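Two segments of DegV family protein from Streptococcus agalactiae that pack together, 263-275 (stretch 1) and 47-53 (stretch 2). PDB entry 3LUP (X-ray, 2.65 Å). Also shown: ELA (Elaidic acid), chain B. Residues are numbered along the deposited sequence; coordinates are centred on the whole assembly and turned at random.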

ATOM      1  N   SER A 263      -7.020  -8.926   1.889  1.00 31.70           N
ATOM      2  CA  SER A 263      -7.973  -7.828   1.848  1.00 31.77           C
ATOM      3  C   SER A 263      -7.381  -6.437   2.037  1.00 31.45           C
ATOM      4  O   SER A 263      -6.289  -6.286   2.605  1.00 31.02           O
ATOM      5  CB  SER A 263      -9.043  -8.054   2.892  1.00 31.69           C
ATOM      6  OG  SER A 263      -9.961  -8.978   2.366  1.00 33.99           O
ATOM      7  N   PHE A 264      -8.120  -5.435   1.546  1.00 30.99           N
ATOM      8  CA  PHE A 264      -7.875  -4.043   1.889  1.00 30.60           C
ATOM      9  C   PHE A 264      -8.558  -3.744   3.229  1.00 30.41           C
ATOM     10  O   PHE A 264      -9.465  -4.476   3.650  1.00 30.31           O
ATOM     11  CB  PHE A 264      -8.426  -3.097   0.810  1.00 30.56           C
ATOM     12  CG  PHE A 264      -7.711  -3.178  -0.530  1.00 30.90           C
ATOM     13  CD1 PHE A 264      -6.379  -2.761  -0.670  1.00 32.68           C
ATOM     14  CD2 PHE A 264      -8.386  -3.626  -1.666  1.00 30.37           C
ATOM     15  CE1 PHE A 264      -5.723  -2.815  -1.930  1.00 32.00           C
ATOM     16  CE2 PHE A 264      -7.746  -3.700  -2.906  1.00 30.77           C
ATOM     17  CZ  PHE A 264      -6.413  -3.288  -3.042  1.00 31.17           C
ATOM     18  N   GLY A 265      -8.101  -2.687   3.905  1.00 30.23           N
ATOM     19  CA  GLY A 265      -8.787  -2.128   5.072  1.00 29.69           C
ATOM     20  C   GLY A 265      -9.599  -0.899   4.661  1.00 29.57           C
ATOM     21  O   GLY A 265      -9.718  -0.604   3.474  1.00 29.19           O
ATOM     22  N   GLY A 266     -10.157  -0.191   5.647  1.00 29.41           N
ATOM     23  CA  GLY A 266     -11.051   0.931   5.412  1.00 28.97           C
ATOM     24  C   GLY A 266     -10.323   2.103   4.797  1.00 29.44           C
ATOM     25  O   GLY A 266     -10.912   2.906   4.071  1.00 29.47           O
ATOM     26  N   VAL A 267      -9.028   2.195   5.077  1.00 29.52           N
ATOM     27  CA  VAL A 267      -8.191   3.256   4.524  1.00 29.56           C
ATOM     28  C   VAL A 267      -8.233   3.241   2.989  1.00 29.82           C
ATOM     29  O   VAL A 267      -8.604   4.242   2.379  1.00 30.39           O
ATOM     30  CB  VAL A 267      -6.752   3.187   5.086  1.00 29.32           C
ATOM     31  CG1 VAL A 267      -5.863   4.204   4.414  1.00 29.11           C
ATOM     32  CG2 VAL A 267      -6.773   3.426   6.611  1.00 29.58           C
ATOM     33  N   ILE A 268      -7.912   2.094   2.384  1.00 29.97           N
ATOM     34  CA  ILE A 268      -7.887   1.937   0.923  1.00 29.57           C
ATOM     35  C   ILE A 268      -9.274   1.705   0.315  1.00 29.78           C
ATOM     36  O   ILE A 268      -9.553   2.199  -0.760  1.00 30.67           O
ATOM     37  CB  ILE A 268      -6.875   0.847   0.492  1.00 29.42           C
ATOM     38  CG1 ILE A 268      -5.464   1.235   0.961  1.00 29.91           C
ATOM     39  CG2 ILE A 268      -6.879   0.667  -1.012  1.00 28.40           C
ATOM     40  CD1 ILE A 268      -4.450   0.104   0.981  1.00 31.00           C
ATOM     41  N   ALA A 269     -10.150   0.984   1.007  1.00 29.96           N
ATOM     42  CA  ALA A 269     -11.559   0.903   0.625  1.00 29.95           C
ATOM     43  C   ALA A 269     -12.182   2.307   0.434  1.00 30.36           C
ATOM     44  O   ALA A 269     -12.873   2.559  -0.548  1.00 30.65           O
ATOM     45  CB  ALA A 269     -12.332   0.108   1.645  1.00 29.46           C
ATOM     46  N   THR A 270     -11.910   3.218   1.359  1.00 30.64           N
ATOM     47  CA  THR A 270     -12.301   4.623   1.208  1.00 31.13           C
ATOM     48  C   THR A 270     -11.975   5.228  -0.169  1.00 31.82           C
ATOM     49  O   THR A 270     -12.790   5.948  -0.736  1.00 31.81           O
ATOM     50  CB  THR A 270     -11.686   5.516   2.338  1.00 31.05           C
ATOM     51  OG1 THR A 270     -12.219   5.125   3.611  1.00 29.70           O
ATOM     52  CG2 THR A 270     -12.000   6.993   2.116  1.00 30.99           C
ATOM     53  N   HIS A 271     -10.793   4.942  -0.705  1.00 32.65           N
ATOM     54  CA  HIS A 271     -10.367   5.575  -1.958  1.00 33.56           C
ATOM     55  C   HIS A 271     -10.668   4.735  -3.197  1.00 33.74           C
ATOM     56  O   HIS A 271     -10.785   5.259  -4.311  1.00 33.87           O
ATOM     57  CB  HIS A 271      -8.887   5.958  -1.878  1.00 33.94           C
ATOM     58  CG  HIS A 271      -8.613   6.991  -0.830  1.00 35.94           C
ATOM     59  ND1 HIS A 271      -8.703   8.344  -1.076  1.00 37.06           N
ATOM     60  CD2 HIS A 271      -8.319   6.866   0.487  1.00 37.08           C
ATOM     61  CE1 HIS A 271      -8.440   9.009   0.036  1.00 38.15           C
ATOM     62  NE2 HIS A 271      -8.199   8.135   0.998  1.00 37.82           N
ATOM     63  N   LEU A 272     -10.811   3.433  -2.995  1.00 33.61           N
ATOM     64  CA  LEU A 272     -11.044   2.528  -4.091  1.00 33.81           C
ATOM     65  C   LEU A 272     -12.534   2.220  -4.265  1.00 33.88           C
ATOM     66  O   LEU A 272     -12.993   1.940  -5.378  1.00 33.89           O
ATOM     67  CB  LEU A 272     -10.236   1.249  -3.871  1.00 33.74           C
ATOM     68  CG  LEU A 272      -8.998   0.990  -4.732  1.00 34.65           C
ATOM     69  CD1 LEU A 272      -8.040   2.178  -4.781  1.00 34.40           C
ATOM     70  CD2 LEU A 272      -8.299  -0.284  -4.268  1.00 34.34           C
ATOM     71  N   GLY A 273     -13.279   2.294  -3.164  1.00 33.48           N
ATOM     72  CA  GLY A 273     -14.662   1.863  -3.140  1.00 33.38           C
ATOM     73  C   GLY A 273     -14.711   0.389  -2.804  1.00 33.72           C
ATOM     74  O   GLY A 273     -13.664  -0.281  -2.776  1.00 33.92           O
ATOM     75  N   GLU A 274     -15.920  -0.108  -2.528  1.00 33.30           N
ATOM     76  CA  GLU A 274     -16.156  -1.535  -2.381  1.00 33.32           C
ATOM     77  C   GLU A 274     -16.212  -2.158  -3.776  1.00 33.26           C
ATOM     78  O   GLU A 274     -16.479  -1.459  -4.764  1.00 33.04           O
ATOM     79  CB  GLU A 274     -17.461  -1.800  -1.614  1.00 33.45           C
ATOM     80  CG  GLU A 274     -17.778  -3.276  -1.398  1.00 34.90           C
ATOM     81  CD  GLU A 274     -18.826  -3.510  -0.329  1.00 38.38           C
ATOM     82  OE1 GLU A 274     -19.352  -2.512   0.199  1.00 40.50           O
ATOM     83  OE2 GLU A 274     -19.132  -4.688  -0.008  1.00 39.88           O
ATOM     84  N   GLY A 275     -15.967  -3.469  -3.842  1.00 33.00           N
ATOM     85  CA  GLY A 275     -15.915  -4.201  -5.097  1.00 32.68           C
ATOM     86  C   GLY A 275     -14.611  -4.069  -5.882  1.00 32.75           C
ATOM     87  O   GLY A 275     -14.531  -4.570  -7.010  1.00 33.12           O
TER
HETATM   88  CA  ELA B 301      -4.164  11.797   3.019  1.00 52.96           C
HETATM   89  C   ELA B 301      -4.965  13.100   3.106  1.00 54.95           C
HETATM   90  O   ELA B 301      -6.189  13.179   2.790  1.00 54.14           O
HETATM   91  C3  ELA B 301      -4.678  10.690   3.936  1.00 48.32           C
HETATM   92  C4  ELA B 301      -3.675   9.546   4.035  1.00 46.96           C
HETATM   93  C5  ELA B 301      -4.279   8.187   3.630  1.00 46.74           C
HETATM   94  C6  ELA B 301      -4.219   7.973   2.111  1.00 44.62           C
HETATM   95  C7  ELA B 301      -5.091   6.867   1.527  1.00 42.43           C
HETATM   96  C8  ELA B 301      -4.951   6.843   0.000  1.00 42.25           C
HETATM   97  C9  ELA B 301      -5.009   5.423  -0.547  1.00 41.37           C
HETATM   98  C10 ELA B 301      -5.163   5.146  -1.996  1.00 40.25           C
HETATM   99  C11 ELA B 301      -5.763   3.829  -2.445  1.00 39.40           C
HETATM  100  C12 ELA B 301      -4.939   3.146  -3.529  1.00 37.95           C
HETATM  101  C13 ELA B 301      -4.253   1.876  -3.055  1.00 37.06           C
HETATM  102  C14 ELA B 301      -4.084   0.838  -4.156  1.00 36.64           C
HETATM  103  C15 ELA B 301      -3.474  -0.447  -3.577  1.00 36.35           C
HETATM  104  C16 ELA B 301      -2.969  -1.427  -4.638  1.00 34.37           C
HETATM  105  C17 ELA B 301      -1.464  -1.637  -4.521  1.00 34.94           C
HETATM  106  C18 ELA B 301      -1.051  -3.076  -4.806  1.00 34.37           C
HETATM  107  OXT ELA B 301      -4.381  14.141   3.489  1.00 55.09           O
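Stretch 2 47-53: TLDQYYD

Stretch 2 begins with one extended residue, Thr47, and then turns into a helix that runs from Leu48 through Asp53 and continues beyond the segment. Thr47 occupies the N-cap position: its OG1 accepts a hydrogen bond from Gln50 N at 3.1 Å, a good use of a short hydroxyl side chain that can reach forward to a first-turn backbone amide that would otherwise lack a partner. Behind the cap the regular pattern sets in, with Tyr51 N bonded to Thr47 O at 3.0 Å and Tyr52 N to Leu48 O at 3.3 Å.

This helix lies alongside helix 266-272 of stretch 1 and runs in nearly the same direction. The two axes cross at -21° and approach to 10.9 Å, a spacing wide enough for aromatic side chains to fill the gap. The backbones come nearest where Gly266 meets Tyr51, their CA atoms 6.5 Å apart. Together the two segments bury 360 Å², and all of stretch 2's share belongs to Tyr52, Tyr51 and Leu48, all of which direct their CA-to-CB bonds toward stretch 1. Asp49, Gln50 and Asp53 make no contact with it and are exposed, as suits their polar side chains.

Tyr51, with a t rotamer at chi1, lays its ring against the first turn of the partner helix. Gly266 CA sits over one face, 3.8 Å from the ring centroid and only 8° off the ring normal, a CH-pi contact. Glycine suits this position because a CB here would point toward stretch 2 and come within 3.0 Å of Tyr51 CD1, too tight for two carbons. One turn on, Ala269 CB lies 3.7 Å from Tyr51 CE2, its small methyl filling space without holding the ring off. At the far end of the ring, Tyr51 OH donates a hydrogen bond to Thr270 OG1 at 2.8 Å. Thr270 OG1 in turn donates to Gly266 O at 2.6 Å, so the tyrosine hydroxyl joins a short chain that ends on the helix backbone. Threonine fits because its hydroxyl can accept one bond while donating another.

Tyr52, with chi1 in the m well, covers a neighbouring part of the surface. Its OH is 3.7 Å from Ala269 CB, so the same alanine methyl touches both tyrosines. Beyond the helix, Gly273 breaks the helical conformation with a positive phi, and Glu274 follows, its CA-to-CB bond pointing toward stretch 2 and its chi1 and chi2 both t; Glu274 OE1 comes to 3.3 Å from Tyr52 CD1. The long glutamate can reach the ring while remaining partly exposed.

Leu48 covers the start of the partner helix. Its CD1 is 3.8 Å from Gly266 N, 3.9 Å from Gly265 CA and 4.1 Å from Phe264 O, so a branched apolar side chain packs over a backbone with little bulk of its own. The next residues of stretch 1, Val267 and Ile268, point away from stretch 2, and Ile268 CG2 instead meets the elaidic acid chain, 3.5 Å from ELA C13.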

ATOM      1  N   THR A  47     -14.408  -1.466  13.470  1.00 38.58           N
ATOM      2  CA  THR A  47     -14.099  -2.756  12.842  1.00 38.55           C
ATOM      3  C   THR A  47     -14.326  -2.674  11.329  1.00 38.60           C
ATOM      4  O   THR A  47     -14.979  -1.735  10.843  1.00 38.62           O
ATOM      5  CB  THR A  47     -14.947  -3.925  13.414  1.00 38.44           C
ATOM      6  OG1 THR A  47     -16.270  -3.888  12.860  1.00 37.88           O
ATOM      7  CG2 THR A  47     -15.000  -3.871  14.935  1.00 38.03           C
ATOM      8  N   LEU A  48     -13.804  -3.656  10.587  1.00 38.34           N
ATOM      9  CA  LEU A  48     -14.004  -3.673   9.140  1.00 37.92           C
ATOM     10  C   LEU A  48     -15.486  -3.833   8.776  1.00 37.68           C
ATOM     11  O   LEU A  48     -15.942  -3.241   7.796  1.00 37.94           O
ATOM     12  CB  LEU A  48     -13.110  -4.710   8.422  1.00 37.75           C
ATOM     13  CG  LEU A  48     -13.014  -4.544   6.880  1.00 38.34           C
ATOM     14  CD1 LEU A  48     -12.210  -3.293   6.443  1.00 37.76           C
ATOM     15  CD2 LEU A  48     -12.513  -5.783   6.132  1.00 37.68           C
ATOM     16  N   ASP A  49     -16.244  -4.587   9.579  1.00 37.21           N
ATOM     17  CA  ASP A  49     -17.671  -4.787   9.304  1.00 36.44           C
ATOM     18  C   ASP A  49     -18.492  -3.540   9.572  1.00 36.10           C
ATOM     19  O   ASP A  49     -19.421  -3.232   8.826  1.00 36.05           O
ATOM     20  CB  ASP A  49     -18.225  -5.991  10.058  1.00 36.41           C
ATOM     21  CG  ASP A  49     -18.200  -7.254   9.218  1.00 37.57           C
ATOM     22  OD1 ASP A  49     -19.092  -7.425   8.340  1.00 38.92           O
ATOM     23  OD2 ASP A  49     -17.285  -8.078   9.434  1.00 37.25           O
ATOM     24  N   GLN A  50     -18.133  -2.813  10.628  1.00 35.87           N
ATOM     25  CA  GLN A  50     -18.792  -1.545  10.945  1.00 35.55           C
ATOM     26  C   GLN A  50     -18.500  -0.541   9.845  1.00 35.45           C
ATOM     27  O   GLN A  50     -19.373   0.269   9.497  1.00 35.33           O
ATOM     28  CB  GLN A  50     -18.309  -0.972  12.280  1.00 35.51           C
ATOM     29  CG  GLN A  50     -19.035  -1.471  13.530  1.00 35.47           C
ATOM     30  CD  GLN A  50     -18.503  -0.811  14.811  1.00 34.74           C
ATOM     31  OE1 GLN A  50     -17.542  -0.047  14.772  1.00 35.33           O
ATOM     32  NE2 GLN A  50     -19.130  -1.108  15.939  1.00 33.51           N
ATOM     33  N   TYR A  51     -17.273  -0.611   9.308  1.00 34.99           N
ATOM     34  CA  TYR A  51     -16.817   0.296   8.268  1.00 34.53           C
ATOM     35  C   TYR A  51     -17.693   0.247   7.043  1.00 35.18           C
ATOM     36  O   TYR A  51     -18.144   1.287   6.561  1.00 35.51           O
ATOM     37  CB  TYR A  51     -15.390  -0.006   7.819  1.00 34.10           C
ATOM     38  CG  TYR A  51     -15.043   0.811   6.595  1.00 32.36           C
ATOM     39  CD1 TYR A  51     -14.647   2.139   6.715  1.00 30.35           C
ATOM     40  CD2 TYR A  51     -15.176   0.279   5.316  1.00 31.78           C
ATOM     41  CE1 TYR A  51     -14.360   2.909   5.607  1.00 29.68           C
ATOM     42  CE2 TYR A  51     -14.888   1.036   4.197  1.00 31.14           C
ATOM     43  CZ  TYR A  51     -14.472   2.351   4.349  1.00 31.08           C
ATOM     44  OH  TYR A  51     -14.188   3.110   3.233  1.00 31.51           O
ATOM     45  N   TYR A  52     -17.900  -0.961   6.523  1.00 35.73           N
ATOM     46  CA  TYR A  52     -18.710  -1.155   5.320  1.00 36.16           C
ATOM     47  C   TYR A  52     -20.181  -0.825   5.537  1.00 36.77           C
ATOM     48  O   TYR A  52     -20.847  -0.310   4.638  1.00 36.24           O
ATOM     49  CB  TYR A  52     -18.540  -2.574   4.781  1.00 35.88           C
ATOM     50  CG  TYR A  52     -17.271  -2.755   3.992  1.00 34.10           C
ATOM     51  CD1 TYR A  52     -17.151  -2.235   2.696  1.00 32.95           C
ATOM     52  CD2 TYR A  52     -16.194  -3.451   4.527  1.00 32.98           C
ATOM     53  CE1 TYR A  52     -15.971  -2.393   1.952  1.00 32.38           C
ATOM     54  CE2 TYR A  52     -15.014  -3.629   3.797  1.00 32.69           C
ATOM     55  CZ  TYR A  52     -14.904  -3.089   2.512  1.00 32.50           C
ATOM     56  OH  TYR A  52     -13.737  -3.262   1.798  1.00 31.33           O
ATOM     57  N   ASP A  53     -20.672  -1.120   6.736  1.00 38.19           N
ATOM     58  CA  ASP A  53     -22.007  -0.701   7.147  1.00 39.74           C
ATOM     59  C   ASP A  53     -22.132   0.814   7.147  1.00 40.58           C
ATOM     60  O   ASP A  53     -23.123   1.353   6.642  1.00 40.55           O
ATOM     61  CB  ASP A  53     -22.337  -1.238   8.530  1.00 39.82           C
ATOM     62  CG  ASP A  53     -22.809  -2.665   8.494  1.00 40.76           C
ATOM     63  OD1 ASP A  53     -23.344  -3.103   7.445  1.00 40.69           O
ATOM     64  OD2 ASP A  53     -22.645  -3.344   9.525  1.00 41.34           O
TER